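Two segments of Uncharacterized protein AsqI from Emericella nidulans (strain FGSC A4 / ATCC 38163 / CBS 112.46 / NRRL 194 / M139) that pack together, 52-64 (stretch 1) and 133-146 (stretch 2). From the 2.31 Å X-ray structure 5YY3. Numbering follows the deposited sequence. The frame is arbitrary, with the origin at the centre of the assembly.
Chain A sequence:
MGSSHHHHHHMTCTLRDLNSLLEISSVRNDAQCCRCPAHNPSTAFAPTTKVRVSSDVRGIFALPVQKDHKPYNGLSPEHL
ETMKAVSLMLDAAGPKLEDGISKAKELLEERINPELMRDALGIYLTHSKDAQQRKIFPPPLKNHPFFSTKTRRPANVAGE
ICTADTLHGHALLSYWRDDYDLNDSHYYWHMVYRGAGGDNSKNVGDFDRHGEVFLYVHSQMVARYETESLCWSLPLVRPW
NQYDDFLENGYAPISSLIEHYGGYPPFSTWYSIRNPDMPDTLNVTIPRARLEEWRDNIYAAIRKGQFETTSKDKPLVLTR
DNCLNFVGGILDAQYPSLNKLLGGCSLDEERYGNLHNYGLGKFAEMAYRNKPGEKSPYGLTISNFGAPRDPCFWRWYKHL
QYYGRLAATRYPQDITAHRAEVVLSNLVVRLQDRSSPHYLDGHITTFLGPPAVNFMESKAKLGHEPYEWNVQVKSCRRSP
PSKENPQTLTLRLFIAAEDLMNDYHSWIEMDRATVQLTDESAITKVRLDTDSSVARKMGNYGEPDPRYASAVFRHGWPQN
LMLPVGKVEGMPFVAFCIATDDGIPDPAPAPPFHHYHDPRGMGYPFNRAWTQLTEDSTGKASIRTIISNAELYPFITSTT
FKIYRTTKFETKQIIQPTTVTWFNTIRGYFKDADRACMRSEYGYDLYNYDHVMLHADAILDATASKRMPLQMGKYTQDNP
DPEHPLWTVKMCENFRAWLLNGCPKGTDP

Stretch 1 52-64: RVSSDVRGIFALP
Stretch 2, residues 133-146: QRKIFPPPLKNHPF

A short helix lies against an extended, proline-rich segment of chain, and the two run in the same direction: Ser54 lies nearest Ile136 (CA to CA 6.9 Å), Val57 nearest Pro138 (CA to CA 7.6 Å), Arg58 nearest Pro139 (CA to CA 6.6 Å) and Ala62 nearest Pro145 (CA to CA 5.7 Å). Together they bury 511 Å², with no hydrogen bond from one stretch to the other.

The backbone bonds among these residues are all internal to each stretch. Stretch 1 is helical from about Val53, with phi/psi near -65/-42 except at Ser55 (-82/-21) and Phe61 (-61/-18), and i to i+4 bonds such as Val57 N to Val53 O (3.2 Å) and Phe61 N to Val57 O (3.0 Å). Further on, Leu63 N bonds to Ile60 O (3.0 Å), and Leu63 and Pro64 extend at -62/122 and -77/143. Stretch 2 leaves a helix at Arg134 (-86/12), passes through Lys135 at a positive phi (42/35), and stays extended from Ile136 (-95/127) and Phe137 (-125/156) through the three prolines, whose phi lies between -62 and -51 and psi between 146 and 159. A 3-10 turn over 141-143 then brings the chain back toward the helix, held by Asn143 N to Pro140 O and His144 N to Leu141 O, both 3.0 Å. His144 is extended (-60/140), its ring at chi1 t and CA-to-CB pointing away from the helix; its ND1 accepts a hydrogen bond from Phe146 N (3.0 Å, 171°), bridging the turn at Pro145 (-48/-31).

The apolar contacts follow the helical repeat: Val53, Val57 and Phe61, spaced four apart, all point toward stretch 2. Val53 (t) sets CG1 at 3.6 Å from CD1 of Ile136, whose m, t rotamer extends its side chain to the helix. Val57 (t) brings CG1 to 4.0 Å from Pro139 CD. Phe61 (chi1 m, -87°; chi2 77°) is covered most, at 78 Å², and its CZ also lies 4.4 Å from Pro138 CB.

The most specific pairing is CH-pi. Pro139, C-gamma exo, lies over one face of the Phe61 ring, with CD 3.4 Å from the ring centroid and only 4° off the normal, while its CG comes within 3.5 Å of Phe61 CG. Proline CD, bonded to the amide nitrogen, carries slightly polarized hydrogens that suit an aromatic face, and the rigid pyrrolidine presents them with little conformational freedom to lose.

Mixed polar and apolar contacts complete the interface. Arg134 (m, t, p; chi4 163°) reaches NH1 to 3.3 Å from Val53 CG2, while its NH2 is hydrogen-bonded elsewhere in the structure. Arg58 (m, t, then chi3 -113°) rests its aliphatic CG 3.9 Å from ND2 of Asn143 (m), a van der Waals contact. Pro145, also C-gamma exo, sets CD 3.3 Å from Phe61 O and CG 4.1 Å from Ala62 O, placing ring carbons against those carbonyl oxygens.

The design rule is compact: an i, i+4, i+8 stripe of side chains, a proline over an aromatic face, and no hydrogen bond across the contact.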

ATOM      1  N   ARG A  52     -13.876  50.950  17.846  1.00 72.64           N
ATOM      2  CA  ARG A  52     -13.144  51.343  16.645  1.00 71.34           C
ATOM      3  C   ARG A  52     -11.653  51.078  16.798  1.00 65.28           C
ATOM      4  O   ARG A  52     -10.900  51.165  15.831  1.00 68.85           O
ATOM      5  CB  ARG A  52     -13.394  52.819  16.312  1.00 76.64           C
ATOM      6  CG  ARG A  52     -14.849  53.223  16.452  1.00 85.59           C
ATOM      7  CD  ARG A  52     -15.041  54.726  16.314  1.00 88.94           C
ATOM      8  NE  ARG A  52     -14.678  55.436  17.543  1.00 89.21           N
ATOM      9  CZ  ARG A  52     -15.339  55.349  18.697  1.00 86.75           C
ATOM     10  NH1 ARG A  52     -16.414  54.581  18.806  1.00 88.66           N
ATOM     11  NH2 ARG A  52     -14.920  56.039  19.749  1.00 78.32           N
ATOM     12  N   VAL A  53     -11.225  50.754  18.014  1.00 67.37           N
ATOM     13  CA  VAL A  53      -9.878  50.248  18.210  1.00 63.21           C
ATOM     14  C   VAL A  53      -9.815  48.851  17.598  1.00 57.83           C
ATOM     15  O   VAL A  53      -8.879  48.527  16.876  1.00 58.29           O
ATOM     16  CB  VAL A  53      -9.492  50.182  19.695  1.00 62.88           C
ATOM     17  CG1 VAL A  53      -8.027  49.801  19.854  1.00 57.04           C
ATOM     18  CG2 VAL A  53      -9.793  51.501  20.377  1.00 60.22           C
ATOM     19  N   SER A  54     -10.833  48.035  17.868  1.00 59.04           N
ATOM     20  CA  SER A  54     -10.829  46.646  17.419  1.00 60.07           C
ATOM     21  C   SER A  54     -10.911  46.531  15.887  1.00 55.52           C
ATOM     22  O   SER A  54     -10.296  45.646  15.289  1.00 54.27           O
ATOM     23  CB  SER A  54     -11.978  45.869  18.079  1.00 58.23           C
ATOM     24  OG  SER A  54     -12.158  46.266  19.409  1.00 62.10           O
ATOM     25  N   SER A  55     -11.662  47.425  15.252  1.00 53.18           N
ATOM     26  CA  SER A  55     -11.818  47.369  13.800  1.00 60.54           C
ATOM     27  C   SER A  55     -10.638  48.024  13.072  1.00 55.67           C
ATOM     28  O   SER A  55     -10.389  47.744  11.900  1.00 49.73           O
ATOM     29  CB  SER A  55     -13.145  48.015  13.375  1.00 63.24           C
ATOM     30  OG  SER A  55     -13.359  49.235  14.067  1.00 65.79           O
ATOM     31  N   ASP A  56      -9.915  48.893  13.771  1.00 57.74           N
ATOM     32  CA  ASP A  56      -8.651  49.414  13.259  1.00 52.51           C
ATOM     33  C   ASP A  56      -7.659  48.268  13.136  1.00 47.27           C
ATOM     34  O   ASP A  56      -6.969  48.127  12.128  1.00 45.90           O
ATOM     35  CB  ASP A  56      -8.088  50.495  14.182  1.00 51.38           C
ATOM     36  CG  ASP A  56      -8.650  51.864  13.886  1.00 56.27           C
ATOM     37  OD1 ASP A  56      -9.109  52.081  12.742  1.00 59.92           O
ATOM     38  OD2 ASP A  56      -8.607  52.731  14.789  1.00 61.93           O
ATOM     39  N   VAL A  57      -7.609  47.444  14.178  1.00 47.45           N
ATOM     40  CA  VAL A  57      -6.690  46.320  14.238  1.00 48.80           C
ATOM     41  C   VAL A  57      -6.992  45.305  13.137  1.00 48.38           C
ATOM     42  O   VAL A  57      -6.080  44.883  12.426  1.00 46.99           O
ATOM     43  CB  VAL A  57      -6.737  45.639  15.630  1.00 45.74           C
ATOM     44  CG1 VAL A  57      -5.971  44.322  15.626  1.00 42.85           C
ATOM     45  CG2 VAL A  57      -6.182  46.575  16.688  1.00 41.80           C
ATOM     46  N   ARG A  58      -8.265  44.923  12.988  1.00 50.79           N
ATOM     47  CA  ARG A  58      -8.677  44.032  11.898  1.00 49.92           C
ATOM     48  C   ARG A  58      -8.374  44.646  10.532  1.00 46.76           C
ATOM     49  O   ARG A  58      -7.943  43.950   9.614  1.00 48.82           O
ATOM     50  CB  ARG A  58     -10.170  43.691  11.994  1.00 52.77           C
ATOM     51  CG  ARG A  58     -10.538  42.766  13.143  1.00 57.21           C
ATOM     52  CD  ARG A  58     -12.055  42.658  13.294  1.00 63.98           C
ATOM     53  NE  ARG A  58     -12.524  43.264  14.541  1.00 68.58           N
ATOM     54  CZ  ARG A  58     -13.682  43.909  14.674  1.00 65.51           C
ATOM     55  NH1 ARG A  58     -14.490  44.047  13.632  1.00 64.73           N
ATOM     56  NH2 ARG A  58     -14.024  44.430  15.848  1.00 63.13           N
ATOM     57  N   GLY A  59      -8.599  45.948  10.401  1.00 44.94           N
ATOM     58  CA  GLY A  59      -8.286  46.646   9.170  1.00 45.89           C
ATOM     59  C   GLY A  59      -6.812  46.570   8.813  1.00 44.83           C
ATOM     60  O   GLY A  59      -6.451  46.370   7.656  1.00 44.55           O
ATOM     61  N   ILE A  60      -5.955  46.734   9.814  1.00 47.22           N
ATOM     62  CA  ILE A  60      -4.510  46.691   9.600  1.00 44.31           C
ATOM     63  C   ILE A  60      -4.064  45.277   9.203  1.00 42.71           C
ATOM     64  O   ILE A  60      -3.374  45.094   8.203  1.00 41.32           O
ATOM     65  CB  ILE A  60      -3.737  47.164  10.865  1.00 43.64           C
ATOM     66  CG1 ILE A  60      -4.060  48.634  11.163  1.00 41.96           C
ATOM     67  CG2 ILE A  60      -2.232  46.967  10.687  1.00 39.40           C
ATOM     68  CD1 ILE A  60      -3.556  49.128  12.503  1.00 42.96           C
ATOM     69  N   PHE A  61      -4.484  44.278   9.976  1.00 44.93           N
ATOM     70  CA  PHE A  61      -4.131  42.884   9.697  1.00 40.82           C
ATOM     71  C   PHE A  61      -4.633  42.380   8.345  1.00 42.87           C
ATOM     72  O   PHE A  61      -4.139  41.375   7.829  1.00 38.32           O
ATOM     73  CB  PHE A  61      -4.661  41.987  10.808  1.00 37.84           C
ATOM     74  CG  PHE A  61      -3.718  41.853  11.959  1.00 35.26           C
ATOM     75  CD1 PHE A  61      -3.594  42.873  12.886  1.00 33.46           C
ATOM     76  CD2 PHE A  61      -2.943  40.720  12.102  1.00 31.18           C
ATOM     77  CE1 PHE A  61      -2.716  42.760  13.952  1.00 33.32           C
ATOM     78  CE2 PHE A  61      -2.064  40.597  13.157  1.00 37.95           C
ATOM     79  CZ  PHE A  61      -1.945  41.623  14.091  1.00 34.89           C
ATOM     80  N   ALA A  62      -5.603  43.087   7.768  1.00 44.26           N
ATOM     81  CA  ALA A  62      -6.160  42.706   6.474  1.00 42.19           C
ATOM     82  C   ALA A  62      -5.403  43.328   5.297  1.00 45.30           C
ATOM     83  O   ALA A  62      -5.615  42.947   4.140  1.00 45.32           O
ATOM     84  CB  ALA A  62      -7.631  43.093   6.408  1.00 45.89           C
ATOM     85  N   LEU A  63      -4.529  44.288   5.584  1.00 41.55           N
ATOM     86  CA  LEU A  63      -3.871  45.033   4.521  1.00 43.54           C
ATOM     87  C   LEU A  63      -2.999  44.163   3.614  1.00 46.89           C
ATOM     88  O   LEU A  63      -2.064  43.512   4.078  1.00 43.94           O
ATOM     89  CB  LEU A  63      -3.034  46.158   5.115  1.00 47.95           C
ATOM     90  CG  LEU A  63      -3.864  47.352   5.579  1.00 48.29           C
ATOM     91  CD1 LEU A  63      -2.966  48.422   6.175  1.00 38.73           C
ATOM     92  CD2 LEU A  63      -4.675  47.908   4.407  1.00 47.79           C
ATOM     93  N   PRO A  64      -3.301  44.169   2.305  1.00 47.49           N
ATOM     94  CA  PRO A  64      -2.574  43.380   1.305  1.00 44.24           C
ATOM     95  C   PRO A  64      -1.221  43.988   0.928  1.00 46.97           C
ATOM     96  O   PRO A  64      -1.086  45.212   0.838  1.00 50.83           O
ATOM     97  CB  PRO A  64      -3.523  43.401   0.105  1.00 47.73           C
ATOM     98  CG  PRO A  64      -4.175  44.753   0.204  1.00 46.69           C
ATOM     99  CD  PRO A  64      -4.351  45.000   1.687  1.00 43.62           C
ATOM    100  N   GLN A 133      -5.383  44.393  29.424  1.00 47.59           N
ATOM    101  CA  GLN A 133      -6.441  44.751  30.363  1.00 50.26           C
ATOM    102  C   GLN A 133      -7.733  45.117  29.620  1.00 47.56           C
ATOM    103  O   GLN A 133      -8.831  44.884  30.125  1.00 51.40           O
ATOM    104  CB  GLN A 133      -5.979  45.894  31.284  1.00 53.13           C
ATOM    105  CG  GLN A 133      -5.827  47.246  30.595  1.00 58.32           C
ATOM    106  CD  GLN A 133      -5.203  48.315  31.489  1.00 63.00           C
ATOM    107  OE1 GLN A 133      -4.181  48.082  32.150  1.00 60.75           O
ATOM    108  NE2 GLN A 133      -5.818  49.496  31.507  1.00 62.46           N
ATOM    109  N   ARG A 134      -7.598  45.659  28.413  1.00 46.88           N
ATOM    110  CA  ARG A 134      -8.754  45.986  27.578  1.00 47.94           C
ATOM    111  C   ARG A 134      -9.214  44.787  26.756  1.00 50.28           C
ATOM    112  O   ARG A 134     -10.026  44.927  25.840  1.00 46.41           O
ATOM    113  CB  ARG A 134      -8.433  47.157  26.645  1.00 48.80           C
ATOM    114  CG  ARG A 134      -8.230  48.473  27.378  1.00 49.32           C
ATOM    115  CD  ARG A 134      -7.659  49.561  26.479  1.00 42.23           C
ATOM    116  NE  ARG A 134      -8.531  49.909  25.358  1.00 47.37           N
ATOM    117  CZ  ARG A 134      -8.408  51.029  24.653  1.00 44.60           C
ATOM    118  NH1 ARG A 134      -9.229  51.287  23.645  1.00 43.45           N
ATOM    119  NH2 ARG A 134      -7.465  51.903  24.971  1.00 47.66           N
ATOM    120  N   LYS A 135      -8.676  43.615  27.094  1.00 50.55           N
ATOM    121  CA  LYS A 135      -8.929  42.351  26.397  1.00 48.86           C
ATOM    122  C   LYS A 135      -8.929  42.500  24.868  1.00 50.50           C
ATOM    123  O   LYS A 135      -9.676  41.816  24.168  1.00 52.52           O
ATOM    124  CB  LYS A 135     -10.249  41.711  26.896  1.00 54.12           C
ATOM    125  CG  LYS A 135     -11.549  42.460  26.540  1.00 63.09           C
ATOM    126  CD  LYS A 135     -12.750  41.997  27.378  1.00 74.58           C
ATOM    127  CE  LYS A 135     -14.057  42.048  26.577  1.00 70.31           C
ATOM    128  NZ  LYS A 135     -15.233  41.829  27.461  1.00 60.85           N
ATOM    129  N   ILE A 136      -8.082  43.393  24.350  1.00 49.92           N
ATOM    130  CA  ILE A 136      -7.913  43.535  22.902  1.00 47.17           C
ATOM    131  C   ILE A 136      -6.730  42.690  22.431  1.00 45.28           C
ATOM    132  O   ILE A 136      -5.621  42.778  22.972  1.00 43.53           O
ATOM    133  CB  ILE A 136      -7.719  44.999  22.473  1.00 45.24           C
ATOM    134  CG1 ILE A 136      -9.031  45.769  22.643  1.00 49.71           C
ATOM    135  CG2 ILE A 136      -7.275  45.069  21.023  1.00 49.80           C
ATOM    136  CD1 ILE A 136      -8.973  47.211  22.178  1.00 55.17           C
ATOM    137  N   PHE A 137      -6.987  41.848  21.436  1.00 41.65           N
ATOM    138  CA  PHE A 137      -6.071  40.771  21.088  1.00 36.28           C
ATOM    139  C   PHE A 137      -5.681  40.830  19.630  1.00 32.83           C
ATOM    140  O   PHE A 137      -6.412  41.399  18.827  1.00 31.96           O
ATOM    141  CB  PHE A 137      -6.713  39.424  21.396  1.00 38.26           C
ATOM    142  CG  PHE A 137      -7.027  39.228  22.841  1.00 47.07           C
ATOM    143  CD1 PHE A 137      -6.071  39.482  23.809  1.00 44.16           C
ATOM    144  CD2 PHE A 137      -8.290  38.796  23.236  1.00 52.47           C
ATOM    145  CE1 PHE A 137      -6.366  39.307  25.144  1.00 50.49           C
ATOM    146  CE2 PHE A 137      -8.588  38.614  24.570  1.00 48.92           C
ATOM    147  CZ  PHE A 137      -7.627  38.872  25.526  1.00 49.59           C
ATOM    148  N   PRO A 138      -4.523  40.250  19.284  1.00 29.78           N
ATOM    149  CA  PRO A 138      -4.246  40.068  17.856  1.00 29.32           C
ATOM    150  C   PRO A 138      -5.336  39.178  17.260  1.00 34.91           C
ATOM    151  O   PRO A 138      -5.850  38.308  17.963  1.00 27.93           O
ATOM    152  CB  PRO A 138      -2.868  39.400  17.829  1.00 29.98           C
ATOM    153  CG  PRO A 138      -2.561  39.033  19.255  1.00 28.11           C
ATOM    154  CD  PRO A 138      -3.380  39.892  20.135  1.00 28.70           C
ATOM    155  N   PRO A 139      -5.706  39.411  15.991  1.00 33.70           N
ATOM    156  CA  PRO A 139      -6.828  38.685  15.384  1.00 33.93           C
ATOM    157  C   PRO A 139      -6.596  37.178  15.314  1.00 35.55           C
ATOM    158  O   PRO A 139      -5.455  36.720  15.384  1.00 34.75           O
ATOM    159  CB  PRO A 139      -6.913  39.280  13.968  1.00 33.95           C
ATOM    160  CG  PRO A 139      -6.228  40.608  14.066  1.00 36.85           C
ATOM    161  CD  PRO A 139      -5.131  40.413  15.079  1.00 31.99           C
ATOM    162  N   PRO A 140      -7.681  36.413  15.198  1.00 33.03           N
ATOM    163  CA  PRO A 140      -7.590  34.996  14.838  1.00 34.80           C
ATOM    164  C   PRO A 140      -6.740  34.808  13.583  1.00 31.10           C
ATOM    165  O   PRO A 140      -6.769  35.672  12.720  1.00 33.17           O
ATOM    166  CB  PRO A 140      -9.052  34.611  14.579  1.00 30.45           C
ATOM    167  CG  PRO A 140      -9.830  35.514  15.491  1.00 37.27           C
ATOM    168  CD  PRO A 140      -9.057  36.814  15.548  1.00 31.91           C
ATOM    169  N   LEU A 141      -5.996  33.711  13.487  1.00 30.30           N
ATOM    170  CA  LEU A 141      -5.249  33.407  12.272  1.00 29.49           C
ATOM    171  C   LEU A 141      -6.177  33.409  11.066  1.00 31.40           C
ATOM    172  O   LEU A 141      -5.743  33.672   9.944  1.00 32.69           O
ATOM    173  CB  LEU A 141      -4.543  32.052  12.381  1.00 31.89           C
ATOM    174  CG  LEU A 141      -3.867  31.505  11.111  1.00 28.82           C
ATOM    175  CD1 LEU A 141      -2.703  32.369  10.745  1.00 26.16           C
ATOM    176  CD2 LEU A 141      -3.421  30.045  11.293  1.00 27.36           C
ATOM    177  N   LYS A 142      -7.461  33.134  11.309  1.00 29.96           N
ATOM    178  CA  LYS A 142      -8.430  33.059  10.234  1.00 32.91           C
ATOM    179  C   LYS A 142      -8.577  34.392   9.505  1.00 34.37           C
ATOM    180  O   LYS A 142      -8.983  34.425   8.351  1.00 36.90           O
ATOM    181  CB  LYS A 142      -9.795  32.610  10.746  1.00 30.39           C
ATOM    182  CG  LYS A 142     -10.619  32.027   9.588  1.00 39.75           C
ATOM    183  CD  LYS A 142     -12.128  32.234   9.705  1.00 45.95           C
ATOM    184  CE  LYS A 142     -12.847  31.937   8.365  1.00 40.32           C
ATOM    185  NZ  LYS A 142     -11.975  32.240   7.194  1.00 38.80           N
ATOM    186  N   ASN A 143      -8.254  35.494  10.171  1.00 34.61           N
ATOM    187  CA  ASN A 143      -8.362  36.801   9.538  1.00 36.61           C
ATOM    188  C   ASN A 143      -7.204  37.122   8.602  1.00 35.16           C
ATOM    189  O   ASN A 143      -7.285  38.089   7.848  1.00 37.13           O
ATOM    190  CB  ASN A 143      -8.477  37.918  10.591  1.00 37.80           C
ATOM    191  CG  ASN A 143      -9.821  37.933  11.295  1.00 43.68           C
ATOM    192  OD1 ASN A 143     -10.623  37.008  11.156  1.00 48.38           O
ATOM    193  ND2 ASN A 143     -10.088  39.012  12.032  1.00 53.85           N
ATOM    194  N   HIS A 144      -6.140  36.322   8.653  1.00 30.59           N
ATOM    195  CA  HIS A 144      -4.951  36.577   7.861  1.00 29.94           C
ATOM    196  C   HIS A 144      -5.312  36.579   6.379  1.00 32.47           C
ATOM    197  O   HIS A 144      -6.147  35.779   5.944  1.00 34.78           O
ATOM    198  CB  HIS A 144      -3.884  35.526   8.168  1.00 31.43           C
ATOM    199  CG  HIS A 144      -2.547  35.829   7.571  1.00 32.37           C
ATOM    200  ND1 HIS A 144      -2.278  35.683   6.225  1.00 28.99           N
ATOM    201  CD2 HIS A 144      -1.399  36.275   8.137  1.00 30.68           C
ATOM    202  CE1 HIS A 144      -1.021  36.022   5.989  1.00 34.47           C
ATOM    203  NE2 HIS A 144      -0.466  36.388   7.133  1.00 30.43           N
ATOM    204  N   PRO A 145      -4.711  37.504   5.609  1.00 32.01           N
ATOM    205  CA  PRO A 145      -4.955  37.631   4.164  1.00 32.37           C
ATOM    206  C   PRO A 145      -4.895  36.312   3.385  1.00 33.51           C
ATOM    207  O   PRO A 145      -5.596  36.178   2.383  1.00 34.51           O
ATOM    208  CB  PRO A 145      -3.829  38.567   3.704  1.00 33.04           C
ATOM    209  CG  PRO A 145      -3.575  39.438   4.880  1.00 35.74           C
ATOM    210  CD  PRO A 145      -3.827  38.578   6.109  1.00 33.29           C
ATOM    211  N   PHE A 146      -4.071  35.363   3.827  1.00 33.50           N
ATOM    212  CA  PHE A 146      -3.912  34.100   3.101  1.00 32.60           C
ATOM    213  C   PHE A 146      -5.170  33.226   3.185  1.00 31.40           C
ATOM    214  O   PHE A 146      -5.364  32.326   2.369  1.00 34.81           O
ATOM    215  CB  PHE A 146      -2.706  33.309   3.622  1.00 30.97           C
ATOM    216  CG  PHE A 146      -1.368  33.891   3.242  1.00 30.34           C
ATOM    217  CD1 PHE A 146      -1.270  35.102   2.584  1.00 30.74           C
ATOM    218  CD2 PHE A 146      -0.202  33.205   3.541  1.00 29.88           C
ATOM    219  CE1 PHE A 146      -0.030  35.625   2.238  1.00 30.64           C
ATOM    220  CE2 PHE A 146       1.029  33.716   3.203  1.00 30.93           C
ATOM    221  CZ  PHE A 146       1.118  34.931   2.548  1.00 32.45           C
TER